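PDB 1GL4: nidogen-1, which serves as a sulfated basement-membrane glycoprotein tightly associated with laminin and binding collagen IV and perlecan, the fragment here being its G2 domain with an EGF-like module. Local coordinates for residues A[136-141]-A[149-154]; A[200-205]-A[224-229]. All blocks are in the same frame, centred on the assembly; numbering follows the deposited sequence.

Contact 1 of 2, residues A[136-141]-A[149-154]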
ATOM      1  N   ARG A 136     -13.026  -6.704   2.134  1.00 14.48           N
ATOM      2  CA  ARG A 136     -11.971  -7.377   2.879  1.00 13.90           C
ATOM      3  C   ARG A 136     -12.355  -7.463   4.351  1.00 15.42           C
ATOM      4  O   ARG A 136     -12.561  -6.435   5.000  1.00 15.03           O
ATOM      5  CB  ARG A 136     -10.648  -6.608   2.763  1.00 13.46           C
ATOM      6  CG  ARG A 136      -9.476  -7.248   3.526  1.00 14.84           C
ATOM      7  CD  ARG A 136      -8.421  -6.219   3.959  1.00 13.76           C
ATOM      8  NE  ARG A 136      -7.164  -6.849   4.374  1.00 13.25           N
ATOM      9  CZ  ARG A 136      -6.119  -6.189   4.872  1.00 16.25           C
ATOM     10  NH1 ARG A 136      -6.173  -4.871   5.031  1.00 12.89           N
ATOM     11  NH2 ARG A 136      -5.003  -6.845   5.184  1.00 13.81           N
ATOM     12  N   GLN A 137     -12.475  -8.685   4.866  1.00 13.18           N
ATOM     13  CA  GLN A 137     -12.785  -8.895   6.280  1.00 14.97           C
ATOM     14  C   GLN A 137     -11.502  -9.460   6.874  1.00 13.93           C
ATOM     15  O   GLN A 137     -11.040 -10.508   6.434  1.00 11.89           O
ATOM     16  CB  GLN A 137     -13.895  -9.936   6.469  1.00 16.63           C
ATOM     17  CG  GLN A 137     -15.229  -9.625   5.810  1.00 19.77           C
ATOM     18  CD  GLN A 137     -16.205 -10.791   5.937  1.00 23.67           C
ATOM     19  OE1 GLN A 137     -16.689 -11.095   7.032  1.00 23.75           O
ATOM     20  NE2 GLN A 137     -16.486 -11.460   4.815  1.00 23.09           N
ATOM     21  N   ALA A 138     -10.921  -8.777   7.858  1.00 13.18           N
ATOM     22  CA  ALA A 138      -9.690  -9.270   8.470  1.00 13.43           C
ATOM     23  C   ALA A 138      -9.720  -9.244   9.996  1.00 14.82           C
ATOM     24  O   ALA A 138     -10.434  -8.448  10.611  1.00 14.14           O
ATOM     25  CB  ALA A 138      -8.496  -8.465   7.963  1.00 13.45           C
ATOM     26  N   GLU A 139      -8.938 -10.134  10.602  1.00 14.06           N
ATOM     27  CA  GLU A 139      -8.838 -10.209  12.052  1.00 15.51           C
ATOM     28  C   GLU A 139      -7.382 -10.447  12.417  1.00 15.20           C
ATOM     29  O   GLU A 139      -6.660 -11.130  11.686  1.00 16.38           O
ATOM     30  CB  GLU A 139      -9.674 -11.362  12.611  1.00 14.76           C
ATOM     31  CG  GLU A 139     -11.173 -11.187  12.489  1.00 19.77           C
ATOM     32  CD  GLU A 139     -11.932 -12.284  13.212  1.00 21.65           C
ATOM     33  OE1 GLU A 139     -13.178 -12.285  13.152  1.00 22.03           O
ATOM     34  OE2 GLU A 139     -11.281 -13.143  13.844  1.00 23.26           O
ATOM     35  N   VAL A 140      -6.951  -9.879  13.536  1.00 13.59           N
ATOM     36  CA  VAL A 140      -5.585 -10.078  13.991  1.00 12.65           C
ATOM     37  C   VAL A 140      -5.570 -10.383  15.485  1.00 14.14           C
ATOM     38  O   VAL A 140      -6.177  -9.670  16.289  1.00 13.24           O
ATOM     39  CB  VAL A 140      -4.690  -8.843  13.696  1.00 15.04           C
ATOM     40  CG1 VAL A 140      -5.220  -7.617  14.413  1.00 13.46           C
ATOM     41  CG2 VAL A 140      -3.260  -9.128  14.117  1.00 15.65           C
ATOM     42  N   THR A 141      -4.898 -11.469  15.845  1.00 12.39           N
ATOM     43  CA  THR A 141      -4.774 -11.873  17.236  1.00 12.20           C
ATOM     44  C   THR A 141      -3.315 -11.700  17.627  1.00 12.65           C
ATOM     45  O   THR A 141      -2.425 -12.167  16.912  1.00 11.90           O
ATOM     46  CB  THR A 141      -5.142 -13.362  17.441  1.00 13.77           C
ATOM     47  OG1 THR A 141      -6.498 -13.591  17.038  1.00 13.73           O
ATOM     48  CG2 THR A 141      -5.001 -13.740  18.911  1.00 15.79           C
ATOM     49  N   LEU A 149      -8.330  -7.654  17.154  1.00 12.15           N
ATOM     50  CA  LEU A 149      -8.734  -6.471  16.410  1.00 12.92           C
ATOM     51  C   LEU A 149      -9.425  -6.925  15.126  1.00 14.02           C
ATOM     52  O   LEU A 149      -8.922  -7.805  14.416  1.00 15.26           O
ATOM     53  CB  LEU A 149      -7.525  -5.603  16.055  1.00 12.86           C
ATOM     54  CG  LEU A 149      -7.902  -4.327  15.283  1.00 14.82           C
ATOM     55  CD1 LEU A 149      -8.646  -3.362  16.209  1.00 16.85           C
ATOM     56  CD2 LEU A 149      -6.656  -3.663  14.741  1.00 18.77           C
ATOM     57  N   VAL A 150     -10.574  -6.323  14.832  1.00 13.67           N
ATOM     58  CA  VAL A 150     -11.332  -6.654  13.633  1.00 12.65           C
ATOM     59  C   VAL A 150     -11.285  -5.499  12.639  1.00 13.45           C
ATOM     60  O   VAL A 150     -11.505  -4.345  13.004  1.00 11.22           O
ATOM     61  CB  VAL A 150     -12.812  -6.958  13.964  1.00 13.02           C
ATOM     62  CG1 VAL A 150     -13.607  -7.139  12.679  1.00 13.58           C
ATOM     63  CG2 VAL A 150     -12.905  -8.206  14.825  1.00 11.92           C
ATOM     64  N   LEU A 151     -11.006  -5.824  11.382  1.00 12.88           N
ATOM     65  CA  LEU A 151     -10.923  -4.826  10.322  1.00 15.12           C
ATOM     66  C   LEU A 151     -11.879  -5.138   9.179  1.00 16.33           C
ATOM     67  O   LEU A 151     -12.018  -6.296   8.776  1.00 14.56           O
ATOM     68  CB  LEU A 151      -9.488  -4.768   9.783  1.00 16.94           C
ATOM     69  CG  LEU A 151      -9.201  -3.969   8.505  1.00 20.69           C
ATOM     70  CD1 LEU A 151      -7.721  -3.640   8.451  1.00 21.85           C
ATOM     71  CD2 LEU A 151      -9.616  -4.753   7.265  1.00 21.31           C
ATOM     72  N   LYS A 152     -12.551  -4.107   8.672  1.00 14.72           N
ATOM     73  CA  LYS A 152     -13.451  -4.270   7.534  1.00 15.86           C
ATOM     74  C   LYS A 152     -13.166  -3.143   6.551  1.00 16.32           C
ATOM     75  O   LYS A 152     -13.183  -1.967   6.919  1.00 14.32           O
ATOM     76  CB  LYS A 152     -14.922  -4.223   7.954  1.00 18.54           C
ATOM     77  CG  LYS A 152     -15.872  -4.469   6.786  1.00 23.58           C
ATOM     78  CD  LYS A 152     -17.304  -4.711   7.244  1.00 25.96           C
ATOM     79  CE  LYS A 152     -18.187  -5.117   6.068  1.00 28.59           C
ATOM     80  NZ  LYS A 152     -19.583  -5.445   6.486  1.00 31.72           N
ATOM     81  N   GLN A 153     -12.881  -3.508   5.304  1.00 15.23           N
ATOM     82  CA  GLN A 153     -12.586  -2.520   4.270  1.00 14.87           C
ATOM     83  C   GLN A 153     -13.390  -2.786   3.006  1.00 14.57           C
ATOM     84  O   GLN A 153     -13.480  -3.925   2.543  1.00 15.43           O
ATOM     85  CB  GLN A 153     -11.084  -2.516   3.945  1.00 14.68           C
ATOM     86  CG  GLN A 153     -10.218  -1.746   4.956  1.00 11.86           C
ATOM     87  CD  GLN A 153      -8.718  -1.947   4.742  1.00 13.19           C
ATOM     88  OE1 GLN A 153      -7.909  -1.058   5.026  1.00 13.17           O
ATOM     89  NE2 GLN A 153      -8.343  -3.119   4.260  1.00  9.22           N
ATOM     90  N   GLN A 154     -13.985  -1.731   2.462  1.00 14.29           N
ATOM     91  CA  GLN A 154     -14.776  -1.840   1.244  1.00 14.88           C
ATOM     92  C   GLN A 154     -14.141  -1.003   0.143  1.00 14.78           C
ATOM     93  O   GLN A 154     -13.845   0.179   0.344  1.00 12.10           O
ATOM     94  CB  GLN A 154     -16.207  -1.361   1.494  1.00 19.46           C
ATOM     95  CG  GLN A 154     -17.104  -1.401   0.259  1.00 26.65           C
ATOM     96  CD  GLN A 154     -17.297  -2.808  -0.290  1.00 30.40           C
ATOM     97  OE1 GLN A 154     -17.584  -3.747   0.459  1.00 31.43           O
ATOM     98  NE2 GLN A 154     -17.152  -2.957  -1.605  1.00 30.78           N
TER
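Arg136 and Leu151 meet on the buried face of an antiparallel strand pair, where CD of Arg136 rests 3.8 Å from CD2 of Leu151. The same methyl lies 3.9 Å from CB of Ala138, so this one methyl touches both Arg136 and Ala138. With CG anti to the backbone N (chi1 180°) and the chain extended as far as NE, Arg136 runs beside the Gln153 side chain, both pointing the same way, their guanidinium and amide planes 28° apart. Its polar end is satisfied farther off: NE donates to Gln229 OE1 and NH1 to Pro107 O. An alanine at Arg136 would probably leave Pro107 O and Gln229 OE1 without these donors and open a gap against the Leu151 methyl. Packing is tightest at the other end, where Val140 CG1 comes within 3.5 Å of Leu149 CB. The opposite face is looser. There Gln137 and Lys152 are exposed to solvent, Glu139 CG only brushes Val150 CG2 at 4.2 Å, and the Glu139 carboxylate forms salt bridges with Arg228 and Lys148. Six backbone hydrogen bonds join the two strands, among them the nearly straight Ala138 N to Leu151 O bond of 2.9 Å. Consecutive in the chain and antiparallel, strands 133-142 and 149-156 form a β-hairpin in the wall of the GFP-like nidogen G2 β-barrel, with Arg136, Leu151 and Gln153 touching helix 107-115.

Contact 2 of 2, residues A[200-205]-A[224-229]; sequences TSSSTR and IYQWRQ
Arg205 reaches diagonally across the strand pair to Trp227, whose CD1 lies over one face of the guanidinium, 3.8 Å from NH2, with the two planes only 6° apart. A bend at chi3 (-79°) turns NE aside, and it donates to a water 3.1 Å away. That water in turn donates to Tyr225 OH at 2.8 Å, while the tyrosine hydroxyl is also hydrogen-bonded to Pro104 O. Arg205 NH1 has two acceptors, Ser203 OG at 2.8 Å and the carboxylate of Glu190, which would help fix the guanidinium in this orientation. Within 224-229, Trp227 NE1 sits 3.4 Å above the centre of the Tyr225 ring, so the indole turns its edge to the tyrosine face. On the side bearing Gln226 and Arg228, Arg228 NH1 gives a 2.9 Å bond to a lone pair of Gln226 OE1 and also meets Thr141 OG1. Thr204 and Ile224 touch through their CG2 methyls, 3.5 Å apart. The backbone is satisfied in reciprocal pairs at Ser201/Gln229, Ser203/Trp227 and Arg205/Tyr225, the shortest bond being Trp227 N to Ser203 O at 2.7 Å. Strand 198-210 is flanked beyond this hairpin by strand 182-195, and strand 221-232 by strand 133-142, while Pro107, at the start of helix 107-115, packs against both Arg205 and Trp227.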
ATOM      1  N   THR A 200      -8.713 -16.277   0.503  1.00 12.35           N
ATOM      2  CA  THR A 200      -8.393 -16.316   1.928  1.00 11.62           C
ATOM      3  C   THR A 200      -6.896 -16.484   2.188  1.00 12.90           C
ATOM      4  O   THR A 200      -6.156 -16.979   1.331  1.00 13.76           O
ATOM      5  CB  THR A 200      -9.113 -17.498   2.637  1.00 12.75           C
ATOM      6  OG1 THR A 200      -8.783 -18.724   1.970  1.00 12.85           O
ATOM      7  CG2 THR A 200     -10.619 -17.311   2.619  1.00 12.03           C
ATOM      8  N   SER A 201      -6.460 -16.071   3.376  1.00 13.09           N
ATOM      9  CA  SER A 201      -5.061 -16.209   3.778  1.00 13.56           C
ATOM     10  C   SER A 201      -4.933 -16.102   5.293  1.00 13.36           C
ATOM     11  O   SER A 201      -5.681 -15.371   5.949  1.00 11.53           O
ATOM     12  CB  SER A 201      -4.185 -15.128   3.137  1.00 16.84           C
ATOM     13  OG  SER A 201      -4.372 -13.877   3.774  1.00 21.95           O
ATOM     14  N   SER A 202      -3.985 -16.844   5.845  1.00 13.68           N
ATOM     15  CA  SER A 202      -3.731 -16.820   7.278  1.00 16.16           C
ATOM     16  C   SER A 202      -2.217 -16.844   7.420  1.00 16.62           C
ATOM     17  O   SER A 202      -1.541 -17.613   6.735  1.00 16.27           O
ATOM     18  CB  SER A 202      -4.357 -18.042   7.954  1.00 18.92           C
ATOM     19  OG  SER A 202      -4.231 -17.961   9.364  1.00 24.79           O
ATOM     20  N   SER A 203      -1.688 -15.998   8.299  1.00 14.77           N
ATOM     21  CA  SER A 203      -0.249 -15.905   8.485  1.00 16.52           C
ATOM     22  C   SER A 203       0.132 -15.513   9.908  1.00 17.33           C
ATOM     23  O   SER A 203      -0.450 -14.597  10.489  1.00 15.73           O
ATOM     24  CB  SER A 203       0.324 -14.881   7.492  1.00 15.16           C
ATOM     25  OG  SER A 203       1.685 -14.583   7.759  1.00 18.29           O
ATOM     26  N   THR A 204       1.110 -16.224  10.460  1.00 17.60           N
ATOM     27  CA  THR A 204       1.604 -15.954  11.805  1.00 18.49           C
ATOM     28  C   THR A 204       3.011 -15.387  11.634  1.00 18.52           C
ATOM     29  O   THR A 204       3.887 -16.061  11.097  1.00 18.43           O
ATOM     30  CB  THR A 204       1.651 -17.246  12.654  1.00 18.97           C
ATOM     31  OG1 THR A 204       0.335 -17.813  12.730  1.00 18.27           O
ATOM     32  CG2 THR A 204       2.140 -16.945  14.073  1.00 18.14           C
ATOM     33  N   ARG A 205       3.216 -14.145  12.075  1.00 16.96           N
ATOM     34  CA  ARG A 205       4.509 -13.480  11.939  1.00 18.57           C
ATOM     35  C   ARG A 205       4.958 -12.787  13.221  1.00 17.97           C
ATOM     36  O   ARG A 205       4.186 -12.635  14.167  1.00 18.36           O
ATOM     37  CB  ARG A 205       4.444 -12.420  10.826  1.00 19.16           C
ATOM     38  CG  ARG A 205       3.921 -12.911   9.493  1.00 21.70           C
ATOM     39  CD  ARG A 205       4.244 -11.911   8.381  1.00 17.97           C
ATOM     40  NE  ARG A 205       3.353 -10.752   8.338  1.00 18.32           N
ATOM     41  CZ  ARG A 205       2.132 -10.760   7.803  1.00 20.19           C
ATOM     42  NH1 ARG A 205       1.639 -11.872   7.267  1.00 17.42           N
ATOM     43  NH2 ARG A 205       1.417  -9.642   7.764  1.00 16.46           N
ATOM     44  N   ILE A 224       4.541 -11.754  18.592  1.00 13.32           N
ATOM     45  CA  ILE A 224       3.947 -12.482  17.474  1.00 14.21           C
ATOM     46  C   ILE A 224       2.455 -12.224  17.310  1.00 13.90           C
ATOM     47  O   ILE A 224       1.738 -12.070  18.295  1.00 11.75           O
ATOM     48  CB  ILE A 224       4.109 -14.008  17.678  1.00 15.03           C
ATOM     49  CG1 ILE A 224       5.569 -14.348  17.967  1.00 18.78           C
ATOM     50  CG2 ILE A 224       3.602 -14.766  16.448  1.00 18.05           C
ATOM     51  CD1 ILE A 224       5.767 -15.738  18.559  1.00 20.61           C
ATOM     52  N   TYR A 225       1.992 -12.168  16.065  1.00 14.35           N
ATOM     53  CA  TYR A 225       0.563 -12.013  15.809  1.00 13.88           C
ATOM     54  C   TYR A 225       0.137 -12.823  14.597  1.00 14.79           C
ATOM     55  O   TYR A 225       0.957 -13.161  13.742  1.00 14.42           O
ATOM     56  CB  TYR A 225       0.127 -10.535  15.683  1.00 13.08           C
ATOM     57  CG  TYR A 225       0.834  -9.617  14.688  1.00 15.52           C
ATOM     58  CD1 TYR A 225       0.511  -8.263  14.651  1.00 14.75           C
ATOM     59  CD2 TYR A 225       1.817 -10.077  13.812  1.00 16.60           C
ATOM     60  CE1 TYR A 225       1.140  -7.385  13.781  1.00 14.26           C
ATOM     61  CE2 TYR A 225       2.458  -9.195  12.926  1.00 17.54           C
ATOM     62  CZ  TYR A 225       2.107  -7.847  12.924  1.00 16.88           C
ATOM     63  OH  TYR A 225       2.729  -6.948  12.083  1.00 18.46           O
ATOM     64  N   GLN A 226      -1.144 -13.173  14.555  1.00 13.78           N
ATOM     65  CA  GLN A 226      -1.680 -13.960  13.455  1.00 13.30           C
ATOM     66  C   GLN A 226      -2.711 -13.169  12.670  1.00 14.12           C
ATOM     67  O   GLN A 226      -3.691 -12.678  13.236  1.00 14.67           O
ATOM     68  CB  GLN A 226      -2.342 -15.242  13.974  1.00 13.37           C
ATOM     69  CG  GLN A 226      -2.868 -16.142  12.853  1.00 16.43           C
ATOM     70  CD  GLN A 226      -3.667 -17.329  13.366  1.00 19.10           C
ATOM     71  OE1 GLN A 226      -4.772 -17.173  13.888  1.00 17.46           O
ATOM     72  NE2 GLN A 226      -3.107 -18.525  13.220  1.00 18.03           N
ATOM     73  N   TRP A 227      -2.479 -13.052  11.367  1.00 15.16           N
ATOM     74  CA  TRP A 227      -3.396 -12.345  10.481  1.00 15.68           C
ATOM     75  C   TRP A 227      -4.287 -13.335   9.728  1.00 14.78           C
ATOM     76  O   TRP A 227      -3.806 -14.328   9.186  1.00 14.97           O
ATOM     77  CB  TRP A 227      -2.618 -11.487   9.479  1.00 17.30           C
ATOM     78  CG  TRP A 227      -2.126 -10.227  10.087  1.00 19.84           C
ATOM     79  CD1 TRP A 227      -0.954 -10.041  10.766  1.00 20.36           C
ATOM     80  CD2 TRP A 227      -2.842  -8.992  10.174  1.00 20.24           C
ATOM     81  NE1 TRP A 227      -0.901  -8.766  11.276  1.00 20.81           N
ATOM     82  CE2 TRP A 227      -2.048  -8.100  10.930  1.00 19.93           C
ATOM     83  CE3 TRP A 227      -4.082  -8.552   9.692  1.00 19.28           C
ATOM     84  CZ2 TRP A 227      -2.455  -6.791  11.216  1.00 20.52           C
ATOM     85  CZ3 TRP A 227      -4.488  -7.249   9.978  1.00 19.97           C
ATOM     86  CH2 TRP A 227      -3.677  -6.387  10.733  1.00 19.08           C
ATOM     87  N   ARG A 228      -5.586 -13.058   9.713  1.00 12.67           N
ATOM     88  CA  ARG A 228      -6.556 -13.916   9.034  1.00 13.60           C
ATOM     89  C   ARG A 228      -7.455 -13.013   8.186  1.00 11.69           C
ATOM     90  O   ARG A 228      -7.994 -12.038   8.697  1.00 13.68           O
ATOM     91  CB  ARG A 228      -7.401 -14.665  10.073  1.00 13.36           C
ATOM     92  CG  ARG A 228      -6.591 -15.488  11.080  1.00 14.46           C
ATOM     93  CD  ARG A 228      -7.498 -16.238  12.070  1.00 17.97           C
ATOM     94  NE  ARG A 228      -8.238 -15.335  12.951  1.00 19.04           N
ATOM     95  CZ  ARG A 228      -7.712 -14.707  14.001  1.00 22.39           C
ATOM     96  NH1 ARG A 228      -6.432 -14.878  14.319  1.00 20.58           N
ATOM     97  NH2 ARG A 228      -8.465 -13.898  14.733  1.00 22.38           N
ATOM     98  N   GLN A 229      -7.621 -13.321   6.900  1.00 12.25           N
ATOM     99  CA  GLN A 229      -8.463 -12.469   6.063  1.00 11.89           C
ATOM    100  C   GLN A 229      -9.260 -13.176   4.961  1.00 10.90           C
ATOM    101  O   GLN A 229      -8.853 -14.211   4.424  1.00  9.04           O
ATOM    102  CB  GLN A 229      -7.614 -11.334   5.460  1.00 16.72           C
ATOM    103  CG  GLN A 229      -6.536 -11.781   4.475  1.00 18.09           C
ATOM    104  CD  GLN A 229      -5.492 -10.696   4.192  1.00 20.66           C
ATOM    105  OE1 GLN A 229      -5.825  -9.527   3.975  1.00 18.63           O
ATOM    106  NE2 GLN A 229      -4.219 -11.090   4.183  1.00 20.29           N
TER
HETATM  107  O   HOH W   1       3.669  -7.928   9.649  1.00 19.08           O

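Contacts 1 and 2 are neighbouring hairpins of the same barrel wall, their centres 11 Å apart, and contact 1 closes along the chain before contact 2 opens. The seam between them is the antiparallel pairing of strands 133-142 and 221-232, giving the order 149-156, 133-142, 221-232, 198-210. Across it, Thr141 O probably accepts a hydrogen bond from Gln226 N at 2.9 Å, and Val140 CG2 packs 3.6 Å from Trp227 CE2, continuing the buried face from one hairpin into the next. Helix 107-115 touches both contacts. Neither contact involves the zinc ligands Asp159, His161 and His163 or the perlecan-binding residues His77, Tyr79 and Arg268.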